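Local structure of short chain dehydrogenase/reductase (Acinetobacter baumannii, 4IUY) at residues D[226-231]-D[235-240]; D[244-249]-D[263-268]. The protein is a short-chain dehydrogenase/reductase with a Rossmann fold, and probably catalyses NAD(P)-dependent oxidation or reduction of its substrate. One frame throughout, in Å; residues are numbered along the deposited sequence.

Contact 1. Residues D[226-231]-D[235-240]; sequences QQLLKK and RKFVEF
The helix that runs through 226-231 is met by the chain doubling back after a three-residue connection, with the CA atoms of L229 and R235 5.1 Å apart and R235 itself in a left-handed backbone conformation. This close backbone approach sets the CA of R235 3.5 Å from the carbonyl O of L229, a CA-H...O contact with an angle of 157° at the hydrogen.

L229 and F237 carry the apolar part. The CD2 methyl of L229 sits over the middle of the F237 ring, 3.8 Å from its centroid and only 12° off the ring normal, a CH-pi contact. The CG of L229 leans over the rim of the same face, 3.5 Å from CE2 of F237. The same CD2 also lies 3.5 Å from the carbonyl O of R235, so this one methyl fills the angle between backbone and ring. L228 approaches differently: its CD2 comes to the ring edge, in the ring plane, 3.9 Å from CE1 of F237. With CG of F237 anti to the carbonyl carbon (chi1 -69°), the ring reaches back to the helix. I232 and Y210 also touch this ring.

On the polar flank the extended chain of R235 runs past the backbone of K230, and CE of K230 lies over one face of the guanidinium, 4.3 Å from NH1 of R235. NZ of K230 stays 5.0 Å from NH1 of R235. Both segments follow strand 202-208, where relatives in this family generally carry their substrate-binding loop. The fold-back is held by apolar, CH-pi and CA-H...O contacts, without a conventional hydrogen bond, while the like charges lie at the surface, where solvent could moderate their repulsion.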
ATOM      1  N   GLN D 226      25.686   8.808   7.435  1.00 98.65           N
ATOM      2  CA  GLN D 226      25.471   9.175   8.829  1.00 93.72           C
ATOM      3  C   GLN D 226      24.263  10.083   8.972  1.00 89.62           C
ATOM      4  O   GLN D 226      23.639  10.149  10.034  1.00 93.46           O
ATOM      5  CB  GLN D 226      26.715   9.810   9.431  1.00 97.74           C
ATOM      6  CG  GLN D 226      26.845   9.525  10.921  1.00103.44           C
ATOM      7  CD  GLN D 226      27.100   8.044  11.238  1.00103.28           C
ATOM      8  OE1 GLN D 226      27.385   7.231  10.353  1.00 95.61           O
ATOM      9  NE2 GLN D 226      26.989   7.697  12.514  1.00102.40           N
ATOM     10  N   GLN D 227      23.933  10.775   7.887  1.00 81.64           N
ATOM     11  CA  GLN D 227      22.735  11.597   7.850  1.00 86.18           C
ATOM     12  C   GLN D 227      21.523  10.691   7.751  1.00 82.99           C
ATOM     13  O   GLN D 227      20.445  11.027   8.239  1.00 78.75           O
ATOM     14  CB  GLN D 227      22.782  12.577   6.681  1.00 96.10           C
ATOM     15  CG  GLN D 227      23.889  13.608   6.810  1.00109.80           C
ATOM     16  CD  GLN D 227      24.081  14.428   5.551  1.00116.85           C
ATOM     17  OE1 GLN D 227      23.525  14.109   4.500  1.00117.36           O
ATOM     18  NE2 GLN D 227      24.878  15.490   5.649  1.00120.66           N
ATOM     19  N   LEU D 228      21.722   9.532   7.124  1.00 85.71           N
ATOM     20  CA  LEU D 228      20.703   8.494   7.044  1.00 75.70           C
ATOM     21  C   LEU D 228      20.358   7.980   8.451  1.00 69.79           C
ATOM     22  O   LEU D 228      19.174   7.810   8.767  1.00 59.05           O
ATOM     23  CB  LEU D 228      21.175   7.339   6.147  1.00 71.71           C
ATOM     24  CG  LEU D 228      20.124   6.323   5.670  1.00 67.15           C
ATOM     25  CD1 LEU D 228      19.270   6.946   4.592  1.00 68.64           C
ATOM     26  CD2 LEU D 228      20.764   5.045   5.145  1.00 73.40           C
ATOM     27  N   LEU D 229      21.374   7.730   9.284  1.00 57.83           N
ATOM     28  CA  LEU D 229      21.108   7.292  10.655  1.00 52.94           C
ATOM     29  C   LEU D 229      20.160   8.214  11.402  1.00 45.70           C
ATOM     30  O   LEU D 229      19.245   7.738  12.054  1.00 49.52           O
ATOM     31  CB  LEU D 229      22.382   7.172  11.482  1.00 54.76           C
ATOM     32  CG  LEU D 229      22.924   5.786  11.818  1.00 57.04           C
ATOM     33  CD1 LEU D 229      23.990   5.878  12.934  1.00 52.34           C
ATOM     34  CD2 LEU D 229      21.800   4.800  12.174  1.00 50.08           C
ATOM     35  N   LYS D 230      20.335   9.529  11.295  1.00 47.98           N
ATOM     36  CA  LYS D 230      19.429  10.406  12.043  1.00 53.68           C
ATOM     37  C   LYS D 230      18.011  10.430  11.492  1.00 54.99           C
ATOM     38  O   LYS D 230      17.087  10.825  12.197  1.00 67.66           O
ATOM     39  CB  LYS D 230      19.958  11.843  12.165  1.00 57.24           C
ATOM     40  CG  LYS D 230      20.964  12.077  13.268  1.00 70.91           C
ATOM     41  CD  LYS D 230      21.008  13.567  13.616  1.00 79.74           C
ATOM     42  CE  LYS D 230      21.866  13.856  14.848  1.00 83.54           C
ATOM     43  NZ  LYS D 230      21.912  15.320  15.194  1.00 75.50           N
ATOM     44  N   LYS D 231      17.820   9.940  10.272  1.00 56.03           N
ATOM     45  CA  LYS D 231      16.477   9.909   9.681  1.00 55.21           C
ATOM     46  C   LYS D 231      15.737   8.698  10.225  1.00 48.74           C
ATOM     47  O   LYS D 231      14.520   8.736  10.401  1.00 55.73           O
ATOM     48  CB  LYS D 231      16.523   9.822   8.147  1.00 59.71           C
ATOM     49  CG  LYS D 231      17.341  10.894   7.395  1.00 69.60           C
ATOM     50  CD  LYS D 231      16.733  12.294   7.351  1.00 78.62           C
ATOM     51  CE  LYS D 231      17.555  13.180   6.383  1.00 85.91           C
ATOM     52  NZ  LYS D 231      17.206  14.638   6.379  1.00 85.50           N
ATOM     53  N   ARG D 235      17.330   5.367  15.080  1.00 47.84           N
ATOM     54  CA  ARG D 235      18.712   5.797  14.883  1.00 43.15           C
ATOM     55  C   ARG D 235      19.756   4.677  14.998  1.00 45.66           C
ATOM     56  O   ARG D 235      20.863   4.867  15.503  1.00 50.54           O
ATOM     57  CB  ARG D 235      19.032   6.966  15.793  1.00 50.04           C
ATOM     58  CG  ARG D 235      18.244   8.179  15.377  1.00 53.18           C
ATOM     59  CD  ARG D 235      18.533   9.337  16.227  1.00 59.26           C
ATOM     60  NE  ARG D 235      17.752  10.503  15.834  1.00 57.45           N
ATOM     61  CZ  ARG D 235      17.931  11.711  16.369  1.00 57.23           C
ATOM     62  NH1 ARG D 235      18.860  11.898  17.305  1.00 51.13           N
ATOM     63  NH2 ARG D 235      17.193  12.727  15.961  1.00 49.73           N
ATOM     64  N   LYS D 236      19.355   3.497  14.561  1.00 41.98           N
ATOM     65  CA  LYS D 236      20.212   2.334  14.503  1.00 52.23           C
ATOM     66  C   LYS D 236      19.951   1.626  13.196  1.00 48.40           C
ATOM     67  O   LYS D 236      18.803   1.384  12.823  1.00 39.24           O
ATOM     68  CB  LYS D 236      19.922   1.343  15.635  1.00 50.39           C
ATOM     69  CG  LYS D 236      20.385   1.736  17.016  1.00 54.47           C
ATOM     70  CD  LYS D 236      19.946   0.648  17.974  1.00 72.76           C
ATOM     71  CE  LYS D 236      20.409   0.875  19.393  1.00 88.24           C
ATOM     72  NZ  LYS D 236      19.850  -0.219  20.247  1.00 96.59           N
ATOM     73  N   PHE D 237      21.022   1.215  12.541  1.00 41.70           N
ATOM     74  CA  PHE D 237      20.887   0.342  11.394  1.00 49.48           C
ATOM     75  C   PHE D 237      20.421  -1.008  11.926  1.00 45.06           C
ATOM     76  O   PHE D 237      20.450  -1.261  13.125  1.00 40.15           O
ATOM     77  CB  PHE D 237      22.208   0.230  10.610  1.00 46.38           C
ATOM     78  CG  PHE D 237      22.594   1.498   9.900  1.00 43.34           C
ATOM     79  CD1 PHE D 237      21.771   2.030   8.914  1.00 43.82           C
ATOM     80  CD2 PHE D 237      23.769   2.157  10.209  1.00 48.25           C
ATOM     81  CE1 PHE D 237      22.115   3.204   8.255  1.00 47.57           C
ATOM     82  CE2 PHE D 237      24.119   3.329   9.554  1.00 48.05           C
ATOM     83  CZ  PHE D 237      23.291   3.853   8.577  1.00 45.88           C
ATOM     84  N   VAL D 238      19.973  -1.852  11.018  1.00 46.36           N
ATOM     85  CA  VAL D 238      19.431  -3.162  11.355  1.00 42.67           C
ATOM     86  C   VAL D 238      20.525  -4.129  11.752  1.00 38.95           C
ATOM     87  O   VAL D 238      21.563  -4.182  11.107  1.00 50.69           O
ATOM     88  CB  VAL D 238      18.657  -3.705  10.157  1.00 39.06           C
ATOM     89  CG1 VAL D 238      18.103  -5.097  10.442  1.00 35.63           C
ATOM     90  CG2 VAL D 238      17.554  -2.668   9.745  1.00 35.34           C
ATOM     91  N   GLU D 239      20.332  -4.813  12.876  1.00 44.24           N
ATOM     92  CA  GLU D 239      21.230  -5.886  13.305  1.00 43.03           C
ATOM     93  C   GLU D 239      20.645  -7.211  12.867  1.00 40.66           C
ATOM     94  O   GLU D 239      19.418  -7.366  12.880  1.00 38.03           O
ATOM     95  CB  GLU D 239      21.359  -5.899  14.827  1.00 44.21           C
ATOM     96  CG  GLU D 239      21.945  -4.625  15.414  1.00 50.90           C
ATOM     97  CD  GLU D 239      23.445  -4.526  15.237  1.00 68.62           C
ATOM     98  OE1 GLU D 239      24.063  -5.505  14.769  1.00 82.09           O
ATOM     99  OE2 GLU D 239      24.017  -3.466  15.572  1.00 77.64           O
ATOM    100  N   PHE D 240      21.505  -8.188  12.566  1.00 40.52           N
ATOM    101  CA  PHE D 240      21.051  -9.534  12.159  1.00 40.28           C
ATOM    102  C   PHE D 240      20.066 -10.131  13.176  1.00 39.46           C
ATOM    103  O   PHE D 240      19.081 -10.748  12.813  1.00 51.25           O
ATOM    104  CB  PHE D 240      22.252 -10.469  11.999  1.00 44.56           C
ATOM    105  CG  PHE D 240      23.067 -10.216  10.757  1.00 46.46           C
ATOM    106  CD1 PHE D 240      22.517  -9.547   9.669  1.00 46.95           C
ATOM    107  CD2 PHE D 240      24.394 -10.632  10.690  1.00 44.45           C
ATOM    108  CE1 PHE D 240      23.259  -9.321   8.541  1.00 44.89           C
ATOM    109  CE2 PHE D 240      25.153 -10.406   9.564  1.00 45.32           C
ATOM    110  CZ  PHE D 240      24.585  -9.757   8.481  1.00 48.02           C
TER

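Contact 2. Residues D[244-249]-D[263-268]; sequences NGPLLL and IKVDGG
A proline within a helix, P246, makes the central contact here, its ring directed at strand 263-265 from the first turn of segment 244-249. Its CG meets the CG2 methyl of V265 at 3.8 Å, the proline ring and the valine crossing at a slant, and its CB lies 4.2 Å from CG2 of I263. Three residues on, about one turn later, L249 adds a second point of contact: its CG stands anti to the backbone N (chi1 174°), which carries CD2 to within 3.9 Å of CD1 of I263. I263 therefore divides its branches, CG2 going to the proline and CD1 to the leucine.

All four side chains are buried and apolar. Segment 244-249 and strand 263-265 run nearly antiparallel, at 159°, their axes approaching to 9.9 Å. P246 also touches I206 of the adjacent strand 202-208, while I258 and I261 of the third subunit pack on P246 and I263 respectively, so that the layer continues into a subunit interface.

Beyond the strand, D266 forms an Asx turn, its OD1 accepting from N of G268 at 2.9 Å with the donor above the carboxylate plane. A helix packed against the last strand of the parallel sheet, outermost within this chain, to which it leads, is the closing alpha/beta unit of the Rossmann fold of short-chain dehydrogenases/reductases.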
ATOM      1  N   ASN D 244      15.695 -12.507  13.937  1.00 36.57           N
ATOM      2  CA  ASN D 244      15.485 -13.806  14.534  1.00 42.04           C
ATOM      3  C   ASN D 244      14.018 -14.111  14.794  1.00 42.97           C
ATOM      4  O   ASN D 244      13.501 -15.147  14.362  1.00 48.59           O
ATOM      5  CB  ASN D 244      16.347 -13.940  15.786  1.00 39.31           C
ATOM      6  CG  ASN D 244      17.850 -13.965  15.451  1.00 44.23           C
ATOM      7  OD1 ASN D 244      18.241 -13.831  14.292  1.00 47.66           O
ATOM      8  ND2 ASN D 244      18.685 -14.115  16.464  1.00 45.49           N
ATOM      9  N   GLY D 245      13.342 -13.179  15.458  1.00 44.04           N
ATOM     10  CA  GLY D 245      11.940 -13.353  15.788  1.00 37.24           C
ATOM     11  C   GLY D 245      11.048 -13.612  14.586  1.00 35.01           C
ATOM     12  O   GLY D 245      10.308 -14.587  14.579  1.00 35.36           O
ATOM     13  N   PRO D 246      11.073 -12.717  13.589  1.00 34.34           N
ATOM     14  CA  PRO D 246      10.282 -12.950  12.374  1.00 32.87           C
ATOM     15  C   PRO D 246      10.652 -14.256  11.641  1.00 39.88           C
ATOM     16  O   PRO D 246       9.768 -14.933  11.118  1.00 46.17           O
ATOM     17  CB  PRO D 246      10.622 -11.740  11.501  1.00 32.96           C
ATOM     18  CG  PRO D 246      11.010 -10.667  12.455  1.00 33.34           C
ATOM     19  CD  PRO D 246      11.696 -11.369  13.602  1.00 33.69           C
ATOM     20  N   LEU D 247      11.935 -14.595  11.601  1.00 42.87           N
ATOM     21  CA  LEU D 247      12.392 -15.829  10.930  1.00 47.33           C
ATOM     22  C   LEU D 247      11.813 -17.067  11.578  1.00 46.77           C
ATOM     23  O   LEU D 247      11.361 -17.978  10.890  1.00 41.15           O
ATOM     24  CB  LEU D 247      13.919 -15.933  10.920  1.00 41.34           C
ATOM     25  CG  LEU D 247      14.651 -15.088   9.877  1.00 42.24           C
ATOM     26  CD1 LEU D 247      16.130 -14.972  10.266  1.00 36.29           C
ATOM     27  CD2 LEU D 247      14.498 -15.699   8.491  1.00 37.36           C
ATOM     28  N   LEU D 248      11.851 -17.095  12.907  1.00 46.45           N
ATOM     29  CA  LEU D 248      11.343 -18.226  13.655  1.00 37.78           C
ATOM     30  C   LEU D 248       9.823 -18.298  13.565  1.00 37.46           C
ATOM     31  O   LEU D 248       9.259 -19.398  13.422  1.00 40.85           O
ATOM     32  CB  LEU D 248      11.819 -18.186  15.110  1.00 39.12           C
ATOM     33  CG  LEU D 248      13.301 -18.496  15.356  1.00 63.49           C
ATOM     34  CD1 LEU D 248      13.634 -18.465  16.818  1.00 41.88           C
ATOM     35  CD2 LEU D 248      13.708 -19.840  14.759  1.00 41.31           C
ATOM     36  N   LEU D 249       9.171 -17.138  13.599  1.00 36.21           N
ATOM     37  CA  LEU D 249       7.719 -17.060  13.427  1.00 35.85           C
ATOM     38  C   LEU D 249       7.271 -17.707  12.118  1.00 38.36           C
ATOM     39  O   LEU D 249       6.351 -18.510  12.106  1.00 41.95           O
ATOM     40  CB  LEU D 249       7.247 -15.596  13.441  1.00 36.41           C
ATOM     41  CG  LEU D 249       5.770 -15.322  13.142  1.00 34.38           C
ATOM     42  CD1 LEU D 249       4.870 -15.854  14.277  1.00 35.78           C
ATOM     43  CD2 LEU D 249       5.539 -13.854  12.892  1.00 37.83           C
ATOM     44  N   ILE D 263       6.897  -8.775   6.460  1.00 36.14           N
ATOM     45  CA  ILE D 263       7.259  -8.179   7.745  1.00 32.30           C
ATOM     46  C   ILE D 263       8.507  -7.303   7.569  1.00 35.34           C
ATOM     47  O   ILE D 263       9.611  -7.806   7.272  1.00 37.76           O
ATOM     48  CB  ILE D 263       7.557  -9.279   8.782  1.00 38.97           C
ATOM     49  CG1 ILE D 263       6.314 -10.152   9.011  1.00 44.07           C
ATOM     50  CG2 ILE D 263       8.076  -8.672  10.095  1.00 29.85           C
ATOM     51  CD1 ILE D 263       6.524 -11.282  10.066  1.00 34.37           C
ATOM     52  N   LYS D 264       8.334  -6.000   7.746  1.00 32.02           N
ATOM     53  CA  LYS D 264       9.450  -5.059   7.657  1.00 34.19           C
ATOM     54  C   LYS D 264      10.203  -5.044   8.963  1.00 34.33           C
ATOM     55  O   LYS D 264       9.593  -5.023  10.024  1.00 31.23           O
ATOM     56  CB  LYS D 264       8.979  -3.654   7.295  1.00 29.51           C
ATOM     57  CG  LYS D 264       8.322  -3.572   5.912  1.00 39.08           C
ATOM     58  CD  LYS D 264       7.867  -2.148   5.615  1.00 40.02           C
ATOM     59  CE  LYS D 264       6.737  -1.741   6.532  1.00 44.22           C
ATOM     60  NZ  LYS D 264       6.401  -0.305   6.332  1.00 48.87           N
ATOM     61  N   VAL D 265      11.525  -5.123   8.881  1.00 37.58           N
ATOM     62  CA  VAL D 265      12.367  -5.050  10.072  1.00 33.88           C
ATOM     63  C   VAL D 265      13.368  -3.939   9.796  1.00 36.67           C
ATOM     64  O   VAL D 265      14.396  -4.143   9.121  1.00 32.21           O
ATOM     65  CB  VAL D 265      13.068  -6.428  10.352  1.00 43.80           C
ATOM     66  CG1 VAL D 265      13.870  -6.382  11.601  1.00 32.43           C
ATOM     67  CG2 VAL D 265      12.031  -7.574  10.450  1.00 37.77           C
ATOM     68  N   ASP D 266      13.057  -2.744  10.288  1.00 32.39           N
ATOM     69  CA  ASP D 266      13.801  -1.574   9.858  1.00 32.57           C
ATOM     70  C   ASP D 266      13.871  -0.449  10.904  1.00 37.55           C
ATOM     71  O   ASP D 266      14.307   0.653  10.580  1.00 38.56           O
ATOM     72  CB  ASP D 266      13.206  -1.042   8.535  1.00 36.35           C
ATOM     73  CG  ASP D 266      11.792  -0.439   8.704  1.00 48.83           C
ATOM     74  OD1 ASP D 266      11.161  -0.595   9.783  1.00 48.94           O
ATOM     75  OD2 ASP D 266      11.302   0.195   7.739  1.00 49.33           O
ATOM     76  N   GLY D 267      13.443  -0.709  12.144  1.00 35.49           N
ATOM     77  CA  GLY D 267      13.466   0.337  13.167  1.00 34.28           C
ATOM     78  C   GLY D 267      12.686   1.586  12.750  1.00 47.41           C
ATOM     79  O   GLY D 267      12.988   2.701  13.192  1.00 42.40           O
ATOM     80  N   GLY D 268      11.672   1.389  11.901  1.00 38.19           N
ATOM     81  CA  GLY D 268      10.784   2.455  11.482  1.00 38.51           C
ATOM     82  C   GLY D 268      11.256   3.257  10.288  1.00 48.01           C
ATOM     83  O   GLY D 268      10.596   4.232   9.903  1.00 40.66           O
TER

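How the contacts relate
Contact 1 lies at the surface, its centre about 21 Å from that of the chain, and contact 2 is buried, its centre about 12 Å from the same point; the two centres are about 16 Å apart. They follow in series: contact 1 ties helix 223-231 to the loop leading toward helix 244-251, which contact 2 seats on the last strand. V238 bridges them, its CG2 lying 3.5 Å from the carbonyl O of V265. Their chemistry follows their positions. An aromatic face and edge, flanked by basic side chains, serve the exposed contact 1, whereas contact 2 uses aliphatic groups alone and borders the third subunit.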